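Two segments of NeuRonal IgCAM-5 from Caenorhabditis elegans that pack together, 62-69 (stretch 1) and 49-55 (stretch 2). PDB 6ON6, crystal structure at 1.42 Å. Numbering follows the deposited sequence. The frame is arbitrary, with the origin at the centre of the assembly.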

ATOM      1  N   LYS A  62      -2.890 -16.699   3.767  1.00 32.14           N
ATOM      2  CA  LYS A  62      -1.554 -16.294   4.208  1.00 28.58           C
ATOM      3  C   LYS A  62      -1.570 -15.159   5.237  1.00 28.53           C
ATOM      4  O   LYS A  62      -0.805 -15.170   6.203  1.00 28.97           O
ATOM      5  CB  LYS A  62      -0.765 -15.814   2.992  1.00 29.87           C
ATOM      6  CG  LYS A  62       0.647 -15.287   3.344  1.00 30.97           C
ATOM      7  CD  LYS A  62       1.526 -16.403   3.947  1.00 31.20           C
ATOM      8  CE  LYS A  62       2.965 -15.871   4.191  1.00 28.30           C
ATOM      9  NZ  LYS A  62       3.913 -16.962   4.628  1.00 27.55           N
ATOM     10  N   TYR A  63      -2.412 -14.174   5.027  1.00 32.50           N
ATOM     11  CA  TYR A  63      -2.529 -13.010   5.886  1.00 28.87           C
ATOM     12  C   TYR A  63      -3.943 -13.020   6.398  1.00 32.41           C
ATOM     13  O   TYR A  63      -4.897 -13.290   5.644  1.00 35.72           O
ATOM     14  CB  TYR A  63      -2.392 -11.777   5.058  1.00 31.79           C
ATOM     15  CG  TYR A  63      -1.061 -11.666   4.419  1.00 29.69           C
ATOM     16  CD1 TYR A  63       0.070 -11.422   5.177  1.00 33.25           C
ATOM     17  CD2 TYR A  63      -0.925 -11.845   3.060  1.00 29.68           C
ATOM     18  CE1 TYR A  63       1.306 -11.345   4.589  1.00 31.48           C
ATOM     19  CE2 TYR A  63       0.282 -11.753   2.465  1.00 27.82           C
ATOM     20  CZ  TYR A  63       1.400 -11.495   3.223  1.00 33.81           C
ATOM     21  OH  TYR A  63       2.607 -11.424   2.594  1.00 31.88           O
ATOM     22  N   GLU A  64      -4.071 -12.734   7.676  1.00 28.43           N
ATOM     23  CA  GLU A  64      -5.369 -12.583   8.274  1.00 30.06           C
ATOM     24  C   GLU A  64      -5.394 -11.213   8.908  1.00 27.82           C
ATOM     25  O   GLU A  64      -4.379 -10.710   9.397  1.00 29.36           O
ATOM     26  CB  GLU A  64      -5.658 -13.677   9.311  1.00 30.38           C
ATOM     27  CG  GLU A  64      -5.543 -15.090   8.762  1.00 34.10           C
ATOM     28  CD  GLU A  64      -5.962 -16.142   9.767  1.00 41.60           C
ATOM     29  OE1 GLU A  64      -6.206 -15.765  10.933  1.00 46.00           O
ATOM     30  OE2 GLU A  64      -6.067 -17.336   9.383  1.00 47.63           O
ATOM     31  N   LEU A  65      -6.549 -10.602   8.869  1.00 28.83           N
ATOM     32  CA  LEU A  65      -6.718  -9.317   9.513  1.00 28.54           C
ATOM     33  C   LEU A  65      -7.916  -9.414  10.424  1.00 30.21           C
ATOM     34  O   LEU A  65      -8.987  -9.857   9.998  1.00 32.25           O
ATOM     35  CB  LEU A  65      -6.943  -8.199   8.503  1.00 30.25           C
ATOM     36  CG  LEU A  65      -7.216  -6.835   9.121  1.00 29.02           C
ATOM     37  CD1 LEU A  65      -5.950  -6.305   9.742  1.00 29.72           C
ATOM     38  CD2 LEU A  65      -7.714  -5.940   8.026  1.00 33.05           C
ATOM     39  N   LYS A  66      -7.719  -9.027  11.682  1.00 26.97           N
ATOM     40  CA  LYS A  66      -8.813  -8.875  12.629  1.00 30.60           C
ATOM     41  C   LYS A  66      -8.938  -7.391  12.878  1.00 31.22           C
ATOM     42  O   LYS A  66      -8.200  -6.825  13.695  1.00 29.14           O
ATOM     43  CB  LYS A  66      -8.547  -9.651  13.915  1.00 31.93           C
ATOM     44  CG  LYS A  66      -8.635 -11.143  13.657  1.00 30.25           C
ATOM     45  CD  LYS A  66      -8.530 -11.958  14.923  1.00 35.07           C
ATOM     46  CE  LYS A  66      -7.153 -11.830  15.576  1.00 40.97           C
ATOM     47  NZ  LYS A  66      -6.154 -12.714  14.881  1.00 43.45           N
ATOM     48  N   PRO A  67      -9.789  -6.706  12.128  1.00 32.32           N
ATOM     49  CA  PRO A  67      -9.845  -5.250  12.201  1.00 34.84           C
ATOM     50  C   PRO A  67     -10.790  -4.884  13.319  1.00 33.20           C
ATOM     51  O   PRO A  67     -11.778  -5.580  13.569  1.00 35.11           O
ATOM     52  CB  PRO A  67     -10.475  -4.880  10.854  1.00 36.00           C
ATOM     53  CG  PRO A  67     -11.347  -6.004  10.524  1.00 36.58           C
ATOM     54  CD  PRO A  67     -10.628  -7.252  11.048  1.00 32.83           C
ATOM     55  N   ARG A  68     -10.453  -3.798  14.018  1.00 36.38           N
ATOM     56  CA  ARG A  68     -11.367  -3.156  14.958  1.00 35.65           C
ATOM     57  C   ARG A  68     -11.750  -4.105  16.081  1.00 35.15           C
ATOM     58  O   ARG A  68     -12.925  -4.229  16.407  1.00 35.37           O
ATOM     59  CB  ARG A  68     -12.642  -2.632  14.283  1.00 35.45           C
ATOM     60  CG  ARG A  68     -12.465  -1.534  13.285  1.00 38.74           C
ATOM     61  CD  ARG A  68     -13.810  -1.041  12.766  1.00 33.75           C
ATOM     62  NE  ARG A  68     -13.603  -0.093  11.687  1.00 42.12           N
ATOM     63  CZ  ARG A  68     -13.306   1.187  11.867  1.00 42.35           C
ATOM     64  NH1 ARG A  68     -13.193   1.675  13.096  1.00 44.75           N
ATOM     65  NH2 ARG A  68     -13.119   1.975  10.815  1.00 46.66           N
ATOM     66  N   ILE A  69     -10.767  -4.829  16.622  1.00 34.97           N
ATOM     67  CA  ILE A  69     -11.005  -5.717  17.758  1.00 29.33           C
ATOM     68  C   ILE A  69     -10.382  -5.129  19.009  1.00 32.85           C
ATOM     69  O   ILE A  69      -9.950  -3.971  19.019  1.00 37.27           O
ATOM     70  CB  ILE A  69     -10.551  -7.172  17.506  1.00 29.33           C
ATOM     71  CG1 ILE A  69      -9.019  -7.285  17.361  1.00 31.59           C
ATOM     72  CG2 ILE A  69     -11.258  -7.765  16.259  1.00 35.59           C
ATOM     73  CD1 ILE A  69      -8.459  -8.674  17.564  1.00 33.01           C
TER
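Stretch 2, residues 49-55: LLSFDEK

The strongest polar link between the two segments is a salt bridge near the end of stretch 1, where Arg68 NE donates a hydrogen bond to Glu54 OE2 at 2.9 Å, with the carboxylate oxygen at the edge of the guanidinium, near its plane. Asp53 adds a second negative charge, but Arg68 NH2 and Asp53 OD1 stand 4.2 Å apart, beyond salt-bridge range. A water molecule joins the backbones, donating to Glu54 O (2.7 Å) and to Leu65 O (3.0 Å); no direct backbone hydrogen bond links the stretches.

Stretch 2 runs as a strand through Phe52 and then reverses in a type II' turn from Phe52 to Lys55, closed by Phe52 N to Lys55 O (3.0 Å) and Lys55 N to Phe52 O (3.2 Å). Asp53, at phi/psi 53/-122, occupies the first corner. The strand proceeds in the same general direction as stretch 1, so that Leu50 lies near Tyr63 and the turn near Leu65 and Pro67. Leu65 directs its side chain against the turn, with CD2 3.4 Å from Asp53 O and 3.8 Å from Ser51 CB. Beside it, Pro67 CG packs on Glu54 CB at 3.7 Å. At the buried end, Leu50 CD2 lies over one face of the Tyr63 ring, 3.7 Å from Tyr63 CZ, in a CH-pi contact.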

ATOM      1  N   LEU A  49       0.859  -3.916  -0.693  1.00 28.96           N
ATOM      2  CA  LEU A  49      -0.304  -3.698   0.150  1.00 26.70           C
ATOM      3  C   LEU A  49      -0.776  -5.038   0.710  1.00 25.85           C
ATOM      4  O   LEU A  49      -0.981  -6.015  -0.037  1.00 30.09           O
ATOM      5  CB  LEU A  49      -1.412  -3.015  -0.641  1.00 26.83           C
ATOM      6  CG  LEU A  49      -2.711  -2.733   0.130  1.00 27.83           C
ATOM      7  CD1 LEU A  49      -2.477  -1.721   1.253  1.00 28.01           C
ATOM      8  CD2 LEU A  49      -3.811  -2.228  -0.820  1.00 30.45           C
ATOM      9  N   LEU A  50      -0.936  -5.098   2.040  1.00 25.97           N
ATOM     10  CA  LEU A  50      -1.399  -6.314   2.693  1.00 23.95           C
ATOM     11  C   LEU A  50      -2.857  -6.240   3.118  1.00 25.87           C
ATOM     12  O   LEU A  50      -3.558  -7.257   3.038  1.00 27.11           O
ATOM     13  CB  LEU A  50      -0.530  -6.638   3.912  1.00 25.29           C
ATOM     14  CG  LEU A  50       0.962  -6.732   3.649  1.00 24.48           C
ATOM     15  CD1 LEU A  50       1.721  -7.000   4.932  1.00 26.77           C
ATOM     16  CD2 LEU A  50       1.249  -7.843   2.649  1.00 29.04           C
ATOM     17  N   SER A  51      -3.347  -5.062   3.513  1.00 25.72           N
ATOM     18  CA  SER A  51      -4.749  -4.918   3.879  1.00 26.68           C
ATOM     19  C   SER A  51      -5.121  -3.460   3.765  1.00 28.73           C
ATOM     20  O   SER A  51      -4.261  -2.587   3.870  1.00 29.16           O
ATOM     21  CB  SER A  51      -5.052  -5.405   5.297  1.00 25.70           C
ATOM     22  OG  SER A  51      -4.366  -4.600   6.262  1.00 28.84           O
ATOM     23  N   PHE A  52      -6.408  -3.216   3.538  1.00 28.81           N
ATOM     24  CA  PHE A  52      -6.962  -1.869   3.488  1.00 30.22           C
ATOM     25  C   PHE A  52      -8.262  -1.864   4.270  1.00 32.26           C
ATOM     26  O   PHE A  52      -9.140  -2.690   4.012  1.00 31.84           O
ATOM     27  CB  PHE A  52      -7.235  -1.435   2.041  1.00 31.44           C
ATOM     28  CG  PHE A  52      -7.788  -0.051   1.955  1.00 31.13           C
ATOM     29  CD1 PHE A  52      -6.967   1.058   2.088  1.00 32.08           C
ATOM     30  CD2 PHE A  52      -9.143   0.149   1.819  1.00 37.94           C
ATOM     31  CE1 PHE A  52      -7.483   2.338   2.050  1.00 33.32           C
ATOM     32  CE2 PHE A  52      -9.666   1.438   1.791  1.00 34.36           C
ATOM     33  CZ  PHE A  52      -8.835   2.529   1.905  1.00 33.10           C
ATOM     34  N   ASP A  53      -8.392  -0.934   5.216  1.00 29.78           N
ATOM     35  CA  ASP A  53      -9.599  -0.909   6.035  1.00 31.97           C
ATOM     36  C   ASP A  53      -9.792  -2.303   6.638  1.00 33.00           C
ATOM     37  O   ASP A  53      -8.871  -2.819   7.280  1.00 31.27           O
ATOM     38  CB  ASP A  53     -10.777  -0.396   5.185  1.00 36.32           C
ATOM     39  CG  ASP A  53     -11.994   0.007   6.008  1.00 41.23           C
ATOM     40  OD1 ASP A  53     -11.868   0.234   7.231  1.00 38.35           O
ATOM     41  OD2 ASP A  53     -13.093   0.083   5.408  1.00 44.05           O
ATOM     42  N   GLU A  54     -10.920  -2.966   6.393  1.00 31.65           N
ATOM     43  CA  GLU A  54     -11.229  -4.195   7.116  1.00 31.05           C
ATOM     44  C   GLU A  54     -10.941  -5.473   6.354  1.00 33.90           C
ATOM     45  O   GLU A  54     -11.274  -6.560   6.850  1.00 33.48           O
ATOM     46  CB  GLU A  54     -12.674  -4.178   7.599  1.00 35.00           C
ATOM     47  CG  GLU A  54     -12.866  -3.108   8.648  1.00 37.43           C
ATOM     48  CD  GLU A  54     -14.261  -3.018   9.146  1.00 45.82           C
ATOM     49  OE1 GLU A  54     -15.000  -4.025   9.056  1.00 50.54           O
ATOM     50  OE2 GLU A  54     -14.617  -1.927   9.618  1.00 48.47           O
ATOM     51  N   LYS A  55     -10.327  -5.386   5.188  1.00 33.17           N
ATOM     52  CA  LYS A  55     -10.157  -6.561   4.351  1.00 34.92           C
ATOM     53  C   LYS A  55      -8.703  -6.733   3.946  1.00 27.45           C
ATOM     54  O   LYS A  55      -8.043  -5.778   3.527  1.00 29.17           O
ATOM     55  CB  LYS A  55     -11.024  -6.458   3.087  1.00 34.15           C
ATOM     56  CG  LYS A  55     -12.516  -6.453   3.366  1.00 42.37           C
TER
HETATM   57  O   HOH W   1     -10.768  -9.021   7.798  1.00 56.86           O